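Local coordinates for aromatic-L-amino-acid decarboxylase (Catharanthus roseus, PDB 6EEW) that catalyses the pyridoxal 5'-phosphate-dependent decarboxylation of L-tryptophan to tryptamine and of 5-hydroxy-L-tryptophan to serotonin as a homodimer, at the interface of chains A and B. Numbering follows the deposited sequence. Chains: chain A/B, Aromatic-L-amino-acid decarboxylase.

The interface of chains A and B. Residues chain A 60, 63-68; chain B 135, 138, 142, 379.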
loop_
_atom_site.group_PDB
_atom_site.type_symbol
_atom_site.label_atom_id
_atom_site.label_comp_id
_atom_site.label_asym_id
_atom_site.label_seq_id
_atom_site.Cartn_x
_atom_site.Cartn_y
_atom_site.Cartn_z
ATOM N N ARG A 60 5.917 13.062 -22.684
ATOM C CA ARG A 60 4.925 14.104 -22.944
ATOM C C ARG A 60 4.763 14.365 -24.436
ATOM O O ARG A 60 3.665 14.711 -24.892
ATOM C CB ARG A 60 5.313 15.399 -22.225
ATOM C CG ARG A 60 4.578 16.643 -22.726
ATOM C CD ARG A 60 3.134 16.710 -22.230
ATOM N NE ARG A 60 2.288 15.658 -22.792
ATOM C CZ ARG A 60 1.226 15.144 -22.175
ATOM N NH1 ARG A 60 0.886 15.577 -20.966
ATOM N NH2 ARG A 60 0.510 14.186 -22.755
ATOM N N ILE A 63 2.256 11.341 -26.005
ATOM C CA ILE A 63 0.890 11.092 -25.552
ATOM C C ILE A 63 0.092 12.382 -25.651
ATOM O O ILE A 63 0.637 13.466 -25.403
ATOM C CB ILE A 63 0.846 10.546 -24.116
ATOM C CG1 ILE A 63 1.557 9.204 -24.018
ATOM C CG2 ILE A 63 -0.599 10.436 -23.612
ATOM C CD1 ILE A 63 1.342 8.550 -22.704
ATOM N N PRO A 64 -1.181 12.318 -26.031
ATOM C CA PRO A 64 -2.004 13.532 -26.052
ATOM C C PRO A 64 -2.093 14.167 -24.670
ATOM O O PRO A 64 -1.949 13.504 -23.639
ATOM C CB PRO A 64 -3.371 13.021 -26.519
ATOM C CG PRO A 64 -3.061 11.792 -27.298
ATOM C CD PRO A 64 -1.904 11.151 -26.569
ATOM N N GLU A 65 -2.335 15.482 -24.661
ATOM C CA GLU A 65 -2.427 16.218 -23.405
ATOM C C GLU A 65 -3.729 15.966 -22.656
ATOM O O GLU A 65 -3.810 16.279 -21.462
ATOM C CB GLU A 65 -2.270 17.715 -23.663
ATOM C CG GLU A 65 -0.861 18.110 -24.025
ATOM C CD GLU A 65 -0.757 19.567 -24.382
ATOM O OE1 GLU A 65 -1.798 20.255 -24.338
ATOM O OE2 GLU A 65 0.359 20.022 -24.698
ATOM N N THR A 66 -4.737 15.400 -23.310
ATOM C CA THR A 66 -6.006 15.112 -22.661
ATOM C C THR A 66 -6.425 13.682 -22.976
ATOM O O THR A 66 -5.966 13.074 -23.946
ATOM C CB THR A 66 -7.099 16.107 -23.096
ATOM O OG1 THR A 66 -7.496 15.838 -24.443
ATOM C CG2 THR A 66 -6.585 17.526 -23.027
ATOM N N ALA A 67 -7.259 13.126 -22.104
ATOM C CA ALA A 67 -7.785 11.794 -22.343
ATOM C C ALA A 67 -8.820 11.823 -23.468
ATOM O O ALA A 67 -9.507 12.824 -23.671
ATOM C CB ALA A 67 -8.407 11.223 -21.071
ATOM N N PRO A 68 -8.967 10.728 -24.203
ATOM C CA PRO A 68 -9.900 10.722 -25.331
ATOM C C PRO A 68 -11.353 10.614 -24.894
ATOM O O PRO A 68 -11.682 10.062 -23.840
ATOM C CB PRO A 68 -9.475 9.482 -26.128
ATOM C CG PRO A 68 -8.880 8.588 -25.120
ATOM C CD PRO A 68 -8.199 9.476 -24.109
ATOM N N LEU B 135 4.354 8.762 -17.041
ATOM C CA LEU B 135 2.975 8.383 -17.273
ATOM C C LEU B 135 2.104 8.707 -16.075
ATOM O O LEU B 135 0.926 9.028 -16.243
ATOM C CB LEU B 135 2.879 6.900 -17.608
ATOM C CG LEU B 135 1.437 6.466 -17.875
ATOM C CD1 LEU B 135 0.923 7.122 -19.144
ATOM C CD2 LEU B 135 1.308 4.948 -17.945
ATOM N N ILE B 138 1.288 12.364 -16.424
ATOM C CA ILE B 138 0.344 12.567 -17.520
ATOM C C ILE B 138 -1.053 12.115 -17.125
ATOM O O ILE B 138 -2.043 12.802 -17.394
ATOM C CB ILE B 138 0.820 11.842 -18.787
ATOM C CG1 ILE B 138 2.097 12.486 -19.323
ATOM C CG2 ILE B 138 -0.265 11.855 -19.806
ATOM C CD1 ILE B 138 2.805 11.647 -20.369
ATOM N N TRP B 142 -4.459 14.250 -16.950
ATOM C CA TRP B 142 -5.663 13.807 -17.644
ATOM C C TRP B 142 -6.853 13.802 -16.700
ATOM O O TRP B 142 -7.908 14.380 -16.987
ATOM C CB TRP B 142 -5.459 12.402 -18.206
ATOM C CG TRP B 142 -4.769 12.342 -19.514
ATOM C CD1 TRP B 142 -4.005 13.313 -20.093
ATOM C CD2 TRP B 142 -4.765 11.234 -20.414
ATOM N NE1 TRP B 142 -3.529 12.875 -21.308
ATOM C CE2 TRP B 142 -3.987 11.604 -21.530
ATOM C CE3 TRP B 142 -5.348 9.963 -20.388
ATOM C CZ2 TRP B 142 -3.776 10.747 -22.610
ATOM C CZ3 TRP B 142 -5.139 9.116 -21.465
ATOM C CH2 TRP B 142 -4.357 9.509 -22.558
ATOM N N TRP B 379 -4.152 4.671 -17.029
ATOM C CA TRP B 379 -3.987 4.959 -18.447
ATOM C C TRP B 379 -4.794 3.988 -19.298
ATOM O O TRP B 379 -5.487 4.392 -20.239
ATOM C CB TRP B 379 -2.503 4.883 -18.791
ATOM C CG TRP B 379 -2.117 5.373 -20.134
ATOM C CD1 TRP B 379 -2.404 6.579 -20.675
ATOM C CD2 TRP B 379 -1.296 4.683 -21.085
ATOM N NE1 TRP B 379 -1.836 6.684 -21.928
ATOM C CE2 TRP B 379 -1.150 5.528 -22.200
ATOM C CE3 TRP B 379 -0.675 3.429 -21.104
ATOM C CZ2 TRP B 379 -0.411 5.160 -23.325
ATOM C CZ3 TRP B 379 0.057 3.063 -22.227
ATOM C CH2 TRP B 379 0.181 3.927 -23.319
#
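B:Trp142, on helix 130-146, presents its indole to the loop segment A:Ile63 to A:Pro68, and a hydrogen bond at the indole edge ties it to that segment. The indole nitrogen NE1 donates to the backbone carbonyl O of A:Pro64 at 2.9 Å. This oxygen lies in the ring plane, at the indole edge, whereas the N-H approaches from above the carbonyl plane, 36° out of it, and the bond is moderately bent, 149° at the hydrogen.

One face of the indole is covered mainly by main-chain atoms. The backbone N of A:Ala67 sits over the ring centre, 3.5 Å above the plane of B:Trp142. The carbonyl carbon of A:Thr66 and the CA of A:Ala67 lie over the same face, the latter 3.6 Å from the centroid of the six-membered ring, and the methyl CB of A:Ala67 adds a contact of 3.4 Å to CE3. On the opposite face sits CG2 of B:Ile138, offset toward the rim, so the ring is sandwiched between the partner's backbone and its own helix. With CG anti to the carbonyl carbon (chi1 -83°), the indole turns one face to B:Ile138 and the other to A:Thr66 and A:Ala67.

Apolar contacts flank it. A:Ile63 divides its branches: CG2 touches B:Trp142 CZ2 at 3.3 Å, while CD1 reaches B:Leu135 CD1 at 3.9 Å and also lies against the indole of B:Trp379. The A:Arg60 guanidinium packs B:Ile138 against one face and its own chain's A:Glu65 CG against the other; its NH2 donates to A:Ile63 O at 2.7 Å, within the guanidinium plane, tying the bent side chain to the segment that receives the tryptophan.

An alanine at B:Trp142 would probably leave A:Pro64 O without its indole donor and open a gap beneath A:Thr66 and A:Ala67.

The patch, repeated by two-fold symmetry, clasps a loop of one subunit onto helix 130-146 of the other and contributes to the homodimer interface.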